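Local coordinates for protein structure-specific endonuclease subunit slx4 (Schizosaccharomyces pombe, PDB 4ZDT) that acts as the regulatory subunit of the Slx1-Slx4 structure-specific endonuclease, which resolves branched DNA formed in repair and recombination, represented here by its C-terminal domain, at residues R10-V15 / L41-K46; D35-Q40 / V50-I55. One frame throughout, in Å; residues are numbered along the deposited sequence.

Interaction 1: R10-V15 / L41-K46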
# COMPACT_ATOMS: atom_id res chain seq x y z
N ARG B 10 5.81 0.23 13.31
CA ARG B 10 4.36 0.11 13.20
C ARG B 10 3.70 1.48 13.04
O ARG B 10 2.78 1.65 12.24
CB ARG B 10 3.79 -0.63 14.42
CG ARG B 10 2.29 -0.97 14.33
CD ARG B 10 1.83 -1.71 15.59
NE ARG B 10 0.46 -2.22 15.51
CZ ARG B 10 -0.64 -1.48 15.62
NH1 ARG B 10 -0.56 -0.16 15.78
NH2 ARG B 10 -1.82 -2.06 15.54
N ALA B 11 4.22 2.46 13.79
CA ALA B 11 3.78 3.85 13.69
C ALA B 11 3.99 4.43 12.28
O ALA B 11 3.12 5.17 11.79
CB ALA B 11 4.49 4.72 14.74
N ILE B 12 5.10 4.09 11.62
CA ILE B 12 5.32 4.56 10.24
C ILE B 12 4.22 3.96 9.33
O ILE B 12 3.59 4.68 8.55
CB ILE B 12 6.74 4.24 9.69
CG1 ILE B 12 7.85 4.89 10.56
CG2 ILE B 12 6.88 4.69 8.22
CD1 ILE B 12 9.24 4.24 10.36
N SER B 13 3.99 2.64 9.47
CA SER B 13 2.96 1.97 8.67
C SER B 13 1.59 2.61 8.91
O SER B 13 0.84 2.83 7.95
CB SER B 13 2.92 0.47 8.97
OG SER B 13 4.18 -0.14 8.65
N GLN B 14 1.27 2.89 10.18
CA GLN B 14 -0.00 3.50 10.53
C GLN B 14 -0.18 4.86 9.89
O GLN B 14 -1.27 5.17 9.41
CB GLN B 14 -0.24 3.56 12.05
CG GLN B 14 -0.39 2.19 12.69
CD GLN B 14 -1.53 1.38 12.11
OE1 GLN B 14 -2.70 1.79 12.15
NE2 GLN B 14 -1.21 0.21 11.56
N VAL B 15 0.88 5.67 9.84
CA VAL B 15 0.77 6.97 9.19
C VAL B 15 0.52 6.85 7.68
O VAL B 15 -0.33 7.56 7.09
CB VAL B 15 2.01 7.86 9.45
CG1 VAL B 15 1.91 9.11 8.64
CG2 VAL B 15 2.14 8.21 10.96
N LEU B 41 10.25 14.14 5.89
CA LEU B 41 9.54 15.42 6.04
C LEU B 41 8.03 15.24 5.97
O LEU B 41 7.28 15.85 6.76
CB LEU B 41 10.02 16.42 4.97
CG LEU B 41 11.47 16.89 5.06
CD1 LEU B 41 12.00 17.36 3.68
CD2 LEU B 41 11.61 17.99 6.09
N TRP B 42 7.59 14.37 5.06
CA TRP B 42 6.16 14.04 4.95
C TRP B 42 5.66 13.47 6.28
O TRP B 42 4.62 13.88 6.79
CB TRP B 42 5.95 13.03 3.80
CG TRP B 42 4.51 12.65 3.45
CD1 TRP B 42 3.68 13.28 2.56
CD2 TRP B 42 3.78 11.50 3.93
NE1 TRP B 42 2.47 12.62 2.47
CE2 TRP B 42 2.50 11.52 3.30
CE3 TRP B 42 4.08 10.46 4.82
CZ2 TRP B 42 1.52 10.55 3.54
CZ3 TRP B 42 3.09 9.49 5.07
CH2 TRP B 42 1.83 9.54 4.43
N LEU B 43 6.42 12.52 6.85
CA LEU B 43 6.06 11.98 8.15
C LEU B 43 6.03 13.06 9.23
O LEU B 43 5.14 13.07 10.07
CB LEU B 43 7.02 10.85 8.56
CG LEU B 43 6.92 9.60 7.69
CD1 LEU B 43 8.11 8.67 7.94
CD2 LEU B 43 5.55 8.91 7.92
N LYS B 44 7.01 13.95 9.21
CA LYS B 44 7.08 15.02 10.22
C LYS B 44 5.80 15.87 10.21
O LYS B 44 5.21 16.16 11.27
CB LYS B 44 8.33 15.86 10.01
CG LYS B 44 8.56 16.94 11.06
CD LYS B 44 9.83 17.72 10.74
CE LYS B 44 9.91 19.01 11.57
NZ LYS B 44 11.22 19.69 11.34
N ARG B 45 5.35 16.25 9.01
CA ARG B 45 4.07 16.96 8.83
C ARG B 45 2.86 16.18 9.35
O ARG B 45 1.82 16.78 9.64
CB ARG B 45 3.84 17.30 7.34
CG ARG B 45 4.71 18.45 6.82
CD ARG B 45 4.28 18.90 5.40
NE ARG B 45 5.09 18.27 4.35
CZ ARG B 45 4.62 17.45 3.40
NH1 ARG B 45 3.33 17.14 3.33
NH2 ARG B 45 5.46 16.95 2.50
N LYS B 46 2.99 14.86 9.47
CA LYS B 46 1.91 14.03 10.01
C LYS B 46 2.09 13.74 11.50
O LYS B 46 1.58 12.73 11.99
CB LYS B 46 1.78 12.70 9.25
CG LYS B 46 1.77 12.77 7.72
CD LYS B 46 0.54 13.48 7.19
CE LYS B 46 0.47 13.39 5.68
NZ LYS B 46 1.45 14.27 5.00
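Val15 is the pivot where helix 3-18 meets the C-terminal end of helix 36-45, and one methyl branch does most of the work. With CG1 anti to the backbone N (chi1 174°), that methyl sits among Trp42 and Leu43 of helix 36-45 and Lys46 just past its end. Val15 CG1 lies 3.6 Å from Lys46 CB, in the turn that ends the helix, and 3.7 Å from Leu43 CD2, whose side chain it crosses obliquely. Its third neighbour is the six-membered ring of Trp42, approached obliquely with Val15 CG1 3.8 Å from CZ3. The indole gets there because CG of Trp42 is anti to its backbone N (chi1 -175°), which swings the ring toward helix 3-18, while NE1 is hydrogen-bonded to Asp21. Lys46 sends only CB and CG to the valine; bends at chi2 and chi4 carry its chain away and place NZ 3.2 Å from Trp42 NE1, above one face of the indole near the rim. As both nitrogens are donors, no hydrogen bond joins them. Leu43 spreads its two methyls over successive turns of the facing helix: CD2 takes Val15, and CD1 stands 4.2 Å from Ile12 CG2, the two side chains crossing at about a right angle. No hydrogen bond spans the segments. On another side of helix 3-18, Ser13 and Gln14 hydrogen-bond to the Slx1 chain, so the helix serves both core and heterodimer interface. The short axes cross at 80°, a nearly perpendicular apolar helix-helix packing consistent with the helix-turn-helix clan of the Slx4 C-terminal domain.

Interaction 2: D35-Q40 / V50-I55. With GOL (glycerol), chain I.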
# COMPACT_ATOMS: atom_id res chain seq x y z
N ASP B 35 11.36 8.68 -2.06
CA ASP B 35 12.50 9.53 -1.67
C ASP B 35 12.53 9.59 -0.14
O ASP B 35 11.65 10.19 0.48
CB ASP B 35 12.38 10.93 -2.29
CG ASP B 35 13.52 11.87 -1.88
OD1 ASP B 35 13.96 11.87 -0.71
OD2 ASP B 35 13.97 12.65 -2.75
N VAL B 36 13.53 8.96 0.46
CA VAL B 36 13.58 8.80 1.93
C VAL B 36 13.60 10.14 2.66
O VAL B 36 12.86 10.32 3.63
CB VAL B 36 14.75 7.91 2.36
CG1 VAL B 36 14.81 7.81 3.86
CG2 VAL B 36 14.57 6.55 1.78
N GLU B 37 14.42 11.08 2.18
CA GLU B 37 14.47 12.42 2.76
C GLU B 37 13.14 13.15 2.65
O GLU B 37 12.69 13.76 3.62
CB GLU B 37 15.62 13.23 2.15
CG GLU B 37 16.99 12.84 2.74
CD GLU B 37 18.17 13.17 1.83
OE1 GLU B 37 18.10 14.14 1.05
OE2 GLU B 37 19.19 12.43 1.91
N GLU B 38 12.48 13.07 1.49
CA GLU B 38 11.15 13.67 1.33
C GLU B 38 10.12 13.01 2.25
O GLU B 38 9.31 13.72 2.88
CB GLU B 38 10.69 13.63 -0.14
CG GLU B 38 11.38 14.68 -1.04
CD GLU B 38 10.96 14.57 -2.51
OE1 GLU B 38 9.90 13.97 -2.80
OE2 GLU B 38 11.70 15.08 -3.37
N PHE B 39 10.19 11.68 2.35
CA PHE B 39 9.31 10.85 3.21
C PHE B 39 9.45 11.24 4.68
O PHE B 39 8.44 11.39 5.40
CB PHE B 39 9.65 9.37 3.00
CG PHE B 39 8.71 8.37 3.71
CD1 PHE B 39 7.32 8.60 3.79
CD2 PHE B 39 9.21 7.18 4.21
CE1 PHE B 39 6.46 7.67 4.42
CE2 PHE B 39 8.37 6.22 4.82
CZ PHE B 39 6.98 6.48 4.92
N GLN B 40 10.69 11.44 5.13
CA GLN B 40 10.93 11.88 6.51
C GLN B 40 10.19 13.18 6.82
O GLN B 40 9.54 13.30 7.87
CB GLN B 40 12.44 12.02 6.76
CG GLN B 40 12.81 12.40 8.20
CD GLN B 40 14.32 12.52 8.38
OE1 GLN B 40 14.99 13.17 7.58
NE2 GLN B 40 14.85 11.88 9.43
N VAL B 50 10.83 10.51 12.92
CA VAL B 50 11.67 9.31 12.83
C VAL B 50 12.94 9.60 12.05
O VAL B 50 12.97 10.50 11.19
CB VAL B 50 10.93 8.12 12.18
CG1 VAL B 50 9.75 7.70 13.05
CG2 VAL B 50 10.45 8.48 10.75
N SER B 51 13.98 8.82 12.33
CA SER B 51 15.28 8.97 11.71
C SER B 51 15.30 8.34 10.34
O SER B 51 14.45 7.50 10.02
CB SER B 51 16.34 8.27 12.58
OG SER B 51 16.06 6.87 12.64
N LEU B 52 16.28 8.73 9.53
CA LEU B 52 16.53 8.07 8.25
C LEU B 52 16.88 6.59 8.40
O LEU B 52 16.48 5.78 7.56
CB LEU B 52 17.62 8.81 7.46
CG LEU B 52 17.26 10.20 6.92
CD1 LEU B 52 18.40 10.74 6.03
CD2 LEU B 52 15.94 10.16 6.14
N ASP B 53 17.60 6.23 9.47
CA ASP B 53 17.88 4.81 9.74
C ASP B 53 16.61 4.00 9.99
O ASP B 53 16.47 2.87 9.50
CB ASP B 53 18.84 4.64 10.92
CG ASP B 53 20.29 4.98 10.56
OD1 ASP B 53 20.61 5.13 9.37
OD2 ASP B 53 21.11 5.11 11.49
N LEU B 54 15.68 4.59 10.74
CA LEU B 54 14.40 3.94 11.02
C LEU B 54 13.58 3.77 9.74
O LEU B 54 12.88 2.78 9.57
CB LEU B 54 13.60 4.75 12.05
CG LEU B 54 13.81 4.37 13.51
CD1 LEU B 54 12.92 5.20 14.42
CD2 LEU B 54 13.55 2.88 13.72
N ILE B 55 13.68 4.75 8.84
CA ILE B 55 12.95 4.71 7.57
C ILE B 55 13.55 3.65 6.65
O ILE B 55 12.83 2.82 6.12
CB ILE B 55 12.89 6.09 6.88
CG1 ILE B 55 11.97 7.01 7.68
CG2 ILE B 55 12.39 5.96 5.42
CD1 ILE B 55 12.16 8.50 7.36
C1 GOL I . 19.35 11.97 9.36
O1 GOL I . 18.62 13.15 9.12
C2 GOL I . 18.77 11.24 10.56
O2 GOL I . 17.38 11.07 10.39
C3 GOL I . 19.03 12.06 11.82
O3 GOL I . 19.67 11.25 12.79
O HOH W 1 9.95 12.48 10.58
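Gln40 stretches across from helix 36-45 with its chain extended, CG anti to the backbone N (chi1 -176°), and lays its amide beside the start of helix 52-62. NE2 donates to Val50 O over 2.9 Å in a nearly straight bond (174°), meeting a lone pair in the carbonyl plane. A second bond from NE2 goes to O2 of a glycerol, probably from the crystallisation liquor, which also accepts from Leu52 N; in this crystal the amide is thus gripped on its nitrogen side. Leu52 crosses the glutamine at about a right angle, its CD2 3.5 Å from Gln40 OE1. An alanine in place of Gln40 would lose the bond to Val50 O and would probably loosen the hold on the residues leading into helix 52-62. One water also bridges Gln40 O and Val50 N. Alongside, Val36 and Ile55 slide past each other in opposite directions, tightly packed with Val36 CG1 3.4 Å from Ile55 CG2. Ile55 CG2 also meets the edge of the Phe39 ring near its plane, 3.6 Å from Phe39 CD2, while Ile55 CD1 reaches Gln40 CB. Asp35 and Ser51 N-cap the two helices. Beyond this pair, Phe39 packs on Val16 of helix 3-18, and Ile55 also touches Leu43 further along helix 36-45.

In the fold
From the N terminus, helix 3-18 supplies residues 10-15, the first half of interaction 1. The chain then runs through helix 23-29 to residues 35-40, which open interaction 2 before residues 41-46 close the first contact across 25 intervening residues. Residues 50-55 close the second after a much shorter excursion of nine residues, so the two contacts cross along the sequence instead of nesting. Helix 36-45 is their common member, its early turns serving interaction 2 and its later ones interaction 1. Their centres are 10 Å apart and their side chains merge: Ile12 packs on Phe39, and Leu43 on Val50. Together they tie helices 3-18, 36-45 and 52-62 into one small apolar core.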